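Local coordinates for protein oxalate--CoA ligase (Arabidopsis thaliana, PDB 5IE2) that belongs to the ANL superfamily of AMP-binding enzymes and holds adenosine-5'-triphosphate (ATP) in a pocket, at residues D57-F63 and S104-S110; V67-M72 and T130-L134. One frame throughout, in Å; residues are numbered along the deposited sequence.

Interaction 1 (D57-F63 and S104-S110)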
ATOM      1  N   ASP A  57      21.790  -8.112   8.451  1.00 21.16           N
ATOM      2  CA  ASP A  57      21.431  -9.239   7.549  1.00 22.57           C
ATOM      3  C   ASP A  57      20.045  -9.001   6.923  1.00 23.37           C
ATOM      4  O   ASP A  57      19.160  -8.388   7.574  1.00 21.59           O
ATOM      5  CB  ASP A  57      21.393 -10.601   8.277  1.00 22.83           C
ATOM      6  CG  ASP A  57      22.799 -11.186   8.556  1.00 26.51           C
ATOM      7  OD1 ASP A  57      23.805 -10.662   8.011  1.00 26.15           O
ATOM      8  OD2 ASP A  57      22.862 -12.170   9.349  1.00 25.20           O
ATOM      9  N   VAL A  58      19.831  -9.524   5.704  1.00 22.40           N
ATOM     10  CA  VAL A  58      18.490  -9.439   5.057  1.00 19.24           C
ATOM     11  C   VAL A  58      17.812 -10.799   5.131  1.00 18.95           C
ATOM     12  O   VAL A  58      18.438 -11.816   4.812  1.00 21.54           O
ATOM     13  CB  VAL A  58      18.585  -8.983   3.586  1.00 21.12           C
ATOM     14  CG1 VAL A  58      17.189  -8.999   2.920  1.00 20.31           C
ATOM     15  CG2 VAL A  58      19.205  -7.537   3.543  1.00 23.84           C
ATOM     16  N   VAL A  59      16.565 -10.831   5.603  1.00 15.87           N
ATOM     17  CA  VAL A  59      15.814 -12.084   5.689  1.00 14.74           C
ATOM     18  C   VAL A  59      14.582 -11.946   4.781  1.00 17.93           C
ATOM     19  O   VAL A  59      13.801 -11.033   4.953  1.00 17.67           O
ATOM     20  CB  VAL A  59      15.372 -12.383   7.125  1.00 16.16           C
ATOM     21  CG1 VAL A  59      14.455 -13.645   7.186  1.00 17.20           C
ATOM     22  CG2 VAL A  59      16.569 -12.541   8.078  1.00 15.13           C
ATOM     23  N   ALA A  60      14.428 -12.834   3.821  1.00 16.64           N
ATOM     24  CA  ALA A  60      13.261 -12.796   2.915  1.00 15.85           C
ATOM     25  C   ALA A  60      12.103 -13.532   3.563  1.00 17.07           C
ATOM     26  O   ALA A  60      12.310 -14.502   4.303  1.00 18.17           O
ATOM     27  CB  ALA A  60      13.604 -13.441   1.518  1.00 16.50           C
ATOM     28  N   LEU A  61      10.889 -13.006   3.367  1.00 17.16           N
ATOM     29  CA  LEU A  61       9.681 -13.658   3.919  1.00 18.31           C
ATOM     30  C   LEU A  61       8.692 -13.895   2.779  1.00 17.88           C
ATOM     31  O   LEU A  61       8.426 -12.964   1.999  1.00 19.17           O
ATOM     32  CB  LEU A  61       9.004 -12.788   4.983  1.00 17.37           C
ATOM     33  CG  LEU A  61       9.896 -12.530   6.198  1.00 22.49           C
ATOM     34  CD1 LEU A  61      10.537 -11.184   6.031  1.00 22.07           C
ATOM     35  CD2 LEU A  61       9.084 -12.593   7.476  1.00 23.92           C
ATOM     36  N   THR A  62       8.135 -15.097   2.647  1.00 17.57           N
ATOM     37  CA  THR A  62       7.015 -15.175   1.702  1.00 19.98           C
ATOM     38  C   THR A  62       5.893 -16.006   2.335  1.00 20.00           C
ATOM     39  O   THR A  62       6.050 -17.203   2.673  1.00 20.72           O
ATOM     40  CB  THR A  62       7.452 -15.700   0.314  1.00 25.13           C
ATOM     41  OG1 THR A  62       6.337 -15.578  -0.595  1.00 29.31           O
ATOM     42  CG2 THR A  62       7.947 -17.143   0.374  1.00 21.16           C
ATOM     43  N   PHE A  63       4.788 -15.303   2.580  1.00 16.91           N
ATOM     44  CA  PHE A  63       3.626 -15.823   3.319  1.00 17.54           C
ATOM     45  C   PHE A  63       2.365 -15.239   2.695  1.00 20.13           C
ATOM     46  O   PHE A  63       2.416 -14.130   2.156  1.00 22.22           O
ATOM     47  CB  PHE A  63       3.653 -15.358   4.783  1.00 15.70           C
ATOM     48  CG  PHE A  63       4.746 -15.990   5.663  1.00 17.21           C
ATOM     49  CD1 PHE A  63       4.417 -16.980   6.592  1.00 16.22           C
ATOM     50  CD2 PHE A  63       6.050 -15.460   5.684  1.00 16.45           C
ATOM     51  CE1 PHE A  63       5.403 -17.518   7.443  1.00 19.34           C
ATOM     52  CE2 PHE A  63       7.057 -15.992   6.521  1.00 18.35           C
ATOM     53  CZ  PHE A  63       6.731 -17.006   7.437  1.00 19.90           C
ATOM     54  N   SER A 104      19.406 -11.512   0.307  1.00 23.78           N
ATOM     55  CA  SER A 104      18.815 -12.350   1.332  1.00 22.74           C
ATOM     56  C   SER A 104      19.758 -13.468   1.799  1.00 24.78           C
ATOM     57  O   SER A 104      20.383 -14.134   0.977  1.00 26.12           O
ATOM     58  CB  SER A 104      17.488 -12.957   0.802  1.00 21.35           C
ATOM     59  OG  SER A 104      16.511 -11.923   0.739  1.00 23.09           O
ATOM     60  N   LYS A 105      19.822 -13.674   3.109  1.00 24.74           N
ATOM     61  CA  LYS A 105      20.654 -14.708   3.740  1.00 26.71           C
ATOM     62  C   LYS A 105      19.809 -15.835   4.318  1.00 23.87           C
ATOM     63  O   LYS A 105      20.328 -16.850   4.758  1.00 24.56           O
ATOM     64  CB  LYS A 105      21.521 -14.105   4.867  1.00 35.18           C
ATOM     65  CG  LYS A 105      22.870 -13.565   4.364  1.00 42.61           C
ATOM     66  CD  LYS A 105      23.429 -12.436   5.231  1.00 50.35           C
ATOM     67  CE  LYS A 105      24.622 -11.742   4.526  1.00 65.21           C
ATOM     68  NZ  LYS A 105      25.550 -12.720   3.865  1.00 64.59           N
ATOM     69  N   LEU A 106      18.505 -15.645   4.354  1.00 20.78           N
ATOM     70  CA  LEU A 106      17.573 -16.632   4.933  1.00 17.87           C
ATOM     71  C   LEU A 106      16.191 -16.428   4.277  1.00 16.77           C
ATOM     72  O   LEU A 106      15.781 -15.279   4.033  1.00 19.82           O
ATOM     73  CB  LEU A 106      17.485 -16.458   6.476  1.00 20.92           C
ATOM     74  CG  LEU A 106      16.403 -17.247   7.217  1.00 22.32           C
ATOM     75  CD1 LEU A 106      16.679 -18.743   7.142  1.00 24.13           C
ATOM     76  CD2 LEU A 106      16.225 -16.781   8.678  1.00 23.62           C
ATOM     77  N   LEU A 107      15.477 -17.512   4.022  1.00 17.41           N
ATOM     78  CA  LEU A 107      14.108 -17.468   3.500  1.00 18.19           C
ATOM     79  C   LEU A 107      13.177 -18.038   4.554  1.00 18.12           C
ATOM     80  O   LEU A 107      13.350 -19.186   4.969  1.00 20.63           O
ATOM     81  CB  LEU A 107      13.973 -18.298   2.211  1.00 19.95           C
ATOM     82  CG  LEU A 107      12.518 -18.460   1.740  1.00 19.08           C
ATOM     83  CD1 LEU A 107      11.904 -17.104   1.347  1.00 17.30           C
ATOM     84  CD2 LEU A 107      12.492 -19.458   0.551  1.00 18.32           C
ATOM     85  N   LEU A 108      12.193 -17.253   5.010  1.00 14.85           N
ATOM     86  CA  LEU A 108      11.157 -17.784   5.910  1.00 14.53           C
ATOM     87  C   LEU A 108       9.850 -18.019   5.161  1.00 18.03           C
ATOM     88  O   LEU A 108       9.444 -17.189   4.322  1.00 16.95           O
ATOM     89  CB  LEU A 108      10.871 -16.790   7.060  1.00 16.34           C
ATOM     90  CG  LEU A 108      12.072 -16.460   7.954  1.00 16.61           C
ATOM     91  CD1 LEU A 108      11.686 -15.259   8.826  1.00 18.33           C
ATOM     92  CD2 LEU A 108      12.270 -17.710   8.818  1.00 18.23           C
ATOM     93  N   THR A 109       9.185 -19.141   5.473  1.00 18.13           N
ATOM     94  CA  THR A 109       7.861 -19.438   4.943  1.00 17.86           C
ATOM     95  C   THR A 109       7.032 -20.101   6.029  1.00 18.22           C
ATOM     96  O   THR A 109       7.560 -20.432   7.096  1.00 17.49           O
ATOM     97  CB  THR A 109       7.888 -20.436   3.710  1.00 19.67           C
ATOM     98  OG1 THR A 109       8.233 -21.736   4.193  1.00 21.42           O
ATOM     99  CG2 THR A 109       8.913 -20.050   2.621  1.00 17.82           C
ATOM    100  N   SER A 110       5.756 -20.352   5.731  1.00 17.05           N
ATOM    101  CA  SER A 110       4.941 -21.183   6.584  1.00 19.65           C
ATOM    102  C   SER A 110       5.418 -22.621   6.507  1.00 19.46           C
ATOM    103  O   SER A 110       6.246 -22.992   5.679  1.00 20.47           O
ATOM    104  CB  SER A 110       3.450 -21.136   6.185  1.00 23.91           C
ATOM    105  OG  SER A 110       3.300 -21.849   4.955  1.00 26.31           O
TER
HETATM  106  O   HOH W   1       4.642 -19.159   3.446  1.00 22.95           O
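Two parallel strands pair through a ladder in which alternate residues of one bond to both neighbours of their partners, as Ala-60 of 57-63 does with Leu-106 and Leu-108 of 104-110, around Leu-107. At the start, Ser-104 sets its OG 3.4 Å from Ala-60 CB, while the hydroxyl is hydrogen-bonded to Ser-102. The chain then turns a corner at Lys-105, whose N donates to Val-58 O at 2.9 Å; its aliphatic CD lies 3.3 Å from Asp-57 OD1, a carboxylate whose other oxygen, OD2, is hydrogen-bonded to Lys-54 N. Leu-106 O accepts from Ala-60 N at 2.8 Å, and Leu-106 CD2 packs 3.9 Å from Val-59 CG1. Leu-107 sits across from Ala-60, its CD1 4.0 Å from Ala-60 CB. These are neighbouring strands of a mixed sheet, with 82-85 beyond 58-61 and 127-132 beyond 104-110; the two run parallel at 28°, their axes 4.7 Å apart at closest approach, and helices lie on both faces as in an alpha/beta fold. Leu-108 joins the ladder at both ends of its backbone: its N donates to Ala-60 O (2.8 Å) and its O accepts from Thr-62 N (3.0 Å). On the face shared with Val-59 and Leu-61, Leu-108 CD1 meets Val-59 CG1 at 3.6 Å and Leu-61 CD2 at 4.0 Å. Thr-109 puts its CA over one face of the Phe-63 ring, and its CG2 touches Thr-62 CG2 at 3.8 Å. By Ser-110 direct pairing gives way to water 1, which accepts from Ser-110 N at 2.8 Å and donates to Thr-62 O at 2.5 Å.

Interaction 2 (V67-M72 and T130-L134)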
ATOM      1  N   VAL A  67      -0.737 -14.923  10.682  1.00 16.12           N
ATOM      2  CA  VAL A  67      -0.169 -14.501  11.954  1.00 16.08           C
ATOM      3  C   VAL A  67       1.339 -14.745  11.991  1.00 14.60           C
ATOM      4  O   VAL A  67       2.112 -13.940  12.603  1.00 15.80           O
ATOM      5  CB  VAL A  67      -0.902 -15.229  13.124  1.00 14.04           C
ATOM      6  CG1 VAL A  67      -0.677 -16.770  13.036  1.00 19.33           C
ATOM      7  CG2 VAL A  67      -0.509 -14.662  14.490  1.00 16.31           C
ATOM      8  N   GLU A  68       1.805 -15.827  11.345  1.00 15.26           N
ATOM      9  CA  GLU A  68       3.256 -16.085  11.310  1.00 15.07           C
ATOM     10  C   GLU A  68       3.987 -15.031  10.508  1.00 17.25           C
ATOM     11  O   GLU A  68       5.109 -14.643  10.859  1.00 18.29           O
ATOM     12  CB  GLU A  68       3.566 -17.477  10.700  1.00 16.71           C
ATOM     13  CG  GLU A  68       3.108 -18.634  11.616  1.00 16.85           C
ATOM     14  CD  GLU A  68       1.673 -19.133  11.284  1.00 23.27           C
ATOM     15  OE1 GLU A  68       0.930 -18.479  10.484  1.00 21.52           O
ATOM     16  OE2 GLU A  68       1.272 -20.183  11.858  1.00 22.25           O
ATOM     17  N   PHE A  69       3.374 -14.556   9.434  1.00 15.54           N
ATOM     18  CA  PHE A  69       4.043 -13.455   8.732  1.00 16.26           C
ATOM     19  C   PHE A  69       4.228 -12.241   9.673  1.00 15.43           C
ATOM     20  O   PHE A  69       5.317 -11.631   9.684  1.00 17.64           O
ATOM     21  CB  PHE A  69       3.277 -13.003   7.491  1.00 16.79           C
ATOM     22  CG  PHE A  69       3.866 -11.706   6.890  1.00 16.95           C
ATOM     23  CD1 PHE A  69       4.990 -11.751   6.086  1.00 20.59           C
ATOM     24  CD2 PHE A  69       3.351 -10.469   7.260  1.00 18.70           C
ATOM     25  CE1 PHE A  69       5.555 -10.549   5.529  1.00 19.07           C
ATOM     26  CE2 PHE A  69       3.897  -9.257   6.752  1.00 18.84           C
ATOM     27  CZ  PHE A  69       5.009  -9.300   5.899  1.00 17.49           C
ATOM     28  N   VAL A  70       3.195 -11.871  10.421  1.00 14.87           N
ATOM     29  CA  VAL A  70       3.306 -10.697  11.308  1.00 16.75           C
ATOM     30  C   VAL A  70       4.410 -10.894  12.352  1.00 17.42           C
ATOM     31  O   VAL A  70       5.292 -10.020  12.558  1.00 14.91           O
ATOM     32  CB  VAL A  70       1.972 -10.389  12.022  1.00 15.93           C
ATOM     33  CG1 VAL A  70       2.144  -9.227  13.025  1.00 14.14           C
ATOM     34  CG2 VAL A  70       0.884 -10.025  10.985  1.00 16.52           C
ATOM     35  N   ILE A  71       4.337 -12.048  13.030  1.00 15.84           N
ATOM     36  CA  ILE A  71       5.316 -12.305  14.074  1.00 14.68           C
ATOM     37  C   ILE A  71       6.720 -12.312  13.500  1.00 15.04           C
ATOM     38  O   ILE A  71       7.629 -11.712  14.085  1.00 15.61           O
ATOM     39  CB  ILE A  71       5.048 -13.647  14.789  1.00 15.78           C
ATOM     40  CG1 ILE A  71       3.690 -13.574  15.507  1.00 16.01           C
ATOM     41  CG2 ILE A  71       6.265 -13.957  15.818  1.00 16.12           C
ATOM     42  CD1 ILE A  71       3.137 -14.944  15.993  1.00 15.73           C
ATOM     43  N   MET A  72       6.936 -13.010  12.386  1.00 15.40           N
ATOM     44  CA  MET A  72       8.308 -13.115  11.863  1.00 16.46           C
ATOM     45  C   MET A  72       8.826 -11.811  11.251  1.00 16.07           C
ATOM     46  O   MET A  72      10.018 -11.499  11.349  1.00 15.93           O
ATOM     47  CB  MET A  72       8.415 -14.248  10.827  1.00 15.37           C
ATOM     48  CG  MET A  72       8.295 -15.703  11.475  1.00 15.85           C
ATOM     49  SD  MET A  72       9.180 -15.865  13.066  1.00 20.25           S
ATOM     50  CE  MET A  72      10.921 -15.662  12.570  1.00 17.90           C
ATOM     51  N   THR A 130      10.992 -22.723   8.311  1.00 19.33           N
ATOM     52  CA  THR A 130       9.561 -22.554   8.355  1.00 17.40           C
ATOM     53  C   THR A 130       9.155 -22.047   9.735  1.00 18.29           C
ATOM     54  O   THR A 130       9.868 -22.248  10.725  1.00 18.55           O
ATOM     55  CB  THR A 130       8.797 -23.844   8.067  1.00 21.11           C
ATOM     56  OG1 THR A 130       9.042 -24.809   9.107  1.00 22.30           O
ATOM     57  CG2 THR A 130       9.185 -24.418   6.710  1.00 20.31           C
ATOM     58  N   ALA A 131       8.017 -21.382   9.771  1.00 17.51           N
ATOM     59  CA  ALA A 131       7.474 -20.789  10.996  1.00 17.82           C
ATOM     60  C   ALA A 131       6.024 -21.197  11.196  1.00 19.40           C
ATOM     61  O   ALA A 131       5.195 -21.060  10.272  1.00 18.63           O
ATOM     62  CB  ALA A 131       7.615 -19.215  10.923  1.00 16.46           C
ATOM     63  N   THR A 132       5.683 -21.657  12.414  1.00 16.71           N
ATOM     64  CA  THR A 132       4.320 -22.099  12.713  1.00 18.49           C
ATOM     65  C   THR A 132       3.868 -21.700  14.119  1.00 18.38           C
ATOM     66  O   THR A 132       4.587 -21.955  15.066  1.00 20.95           O
ATOM     67  CB  THR A 132       4.168 -23.635  12.651  1.00 22.84           C
ATOM     68  OG1 THR A 132       4.792 -24.110  11.467  1.00 28.24           O
ATOM     69  CG2 THR A 132       2.702 -23.994  12.643  1.00 20.80           C
ATOM     70  N   LEU A 133       2.710 -21.067  14.242  1.00 18.05           N
ATOM     71  CA  LEU A 133       2.110 -20.777  15.555  1.00 17.04           C
ATOM     72  C   LEU A 133       1.096 -21.836  15.894  1.00 21.59           C
ATOM     73  O   LEU A 133       0.157 -22.065  15.132  1.00 22.15           O
ATOM     74  CB  LEU A 133       1.427 -19.409  15.582  1.00 17.81           C
ATOM     75  CG  LEU A 133       0.959 -18.928  16.980  1.00 19.62           C
ATOM     76  CD1 LEU A 133       2.140 -18.639  17.904  1.00 20.63           C
ATOM     77  CD2 LEU A 133       0.096 -17.631  16.848  1.00 18.48           C
ATOM     78  N   LEU A 134       1.249 -22.470  17.051  1.00 20.62           N
ATOM     79  CA  LEU A 134       0.390 -23.604  17.374  1.00 25.35           C
ATOM     80  C   LEU A 134      -0.817 -23.250  18.247  1.00 31.80           C
ATOM     81  O   LEU A 134      -1.981 -23.382  17.819  1.00 37.35           O
ATOM     82  CB  LEU A 134       1.235 -24.690  18.042  1.00 25.52           C
ATOM     83  CG  LEU A 134       2.185 -25.349  17.040  1.00 29.86           C
ATOM     84  CD1 LEU A 134       3.060 -26.352  17.743  1.00 32.37           C
ATOM     85  CD2 LEU A 134       1.390 -26.016  15.928  1.00 30.79           C
TER
HETATM   86  O   HOH W   2      -0.934 -21.144  12.548  1.00 50.50           O
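Where helix 67-72 meets the end of strand 130-132, the bent side chain of Glu-68 does the polar work. With chi1 in the m well, chi2 between wells at 93° and a nearly flat chi3, it bends along the strand, bringing CG to 3.5 Å from Ala-131 O and OE2 to 2.9 Å from Leu-133 N. That amide donates to OE2 almost linearly, at 178°, just past the regular strand 130-132. Water 2 reinforces the join, donating both to Glu-68 OE2 (2.5 Å) and to Leu-133 O (3.0 Å), so one carboxylate oxygen serves the N and, through solvent, the O of the same residue.

Apolar groups flank this polar link. Leu-133, in a t,p rotamer, directs CD2 at the helix, where it meets Val-67 CG2 at 3.8 Å and Ile-71 CD1 at 4.1 Å. Val-67, with chi1 p, presents CG2 to it, and Ile-71 reaches it in the extended m,t form; these two residues, one helical turn apart, both contact the end of the same leucine. Met-72 instead folds compactly, all three chi angles in m wells, and sets its CG 3.6 Å from Ala-131 CB. Its side chain also touches Ala-43 and Leu-47 of helix 33-50, while Val-67 reaches strands 21-25 and 29-32. Phe-69 points away from the strand.

The helix lies across the strand at 111°, with axes 8.3 Å apart at closest approach. Because helix 67-78 connects the parallel neighbours 58-61 and 82-85, it is the crossover helix of a beta-alpha-beta unit, here packed on its sheet's face and reaching as far as strand 127-132.

How the interactions relate
Both interactions belong to one layered unit and share the sheet that contains strands 104-110 and 127-132. Interaction 1 pairs strands inside that sheet; interaction 2 rests on its face the helix that follows strand 58-61 in the chain. Their centres are 12 Å apart, and they meet directly: Thr-109 O and Ala-131 N, 2.9 Å apart, probably form a hydrogen bond that carries the sheet from one contact into the other. Phe-63 makes a second join, its CB 3.6 Å from Phe-69 CB and its CE1 3.7 Å from Glu-68 CB. No residue of either contact falls in the span, 170 to 500, from which the ATP pocket is drawn.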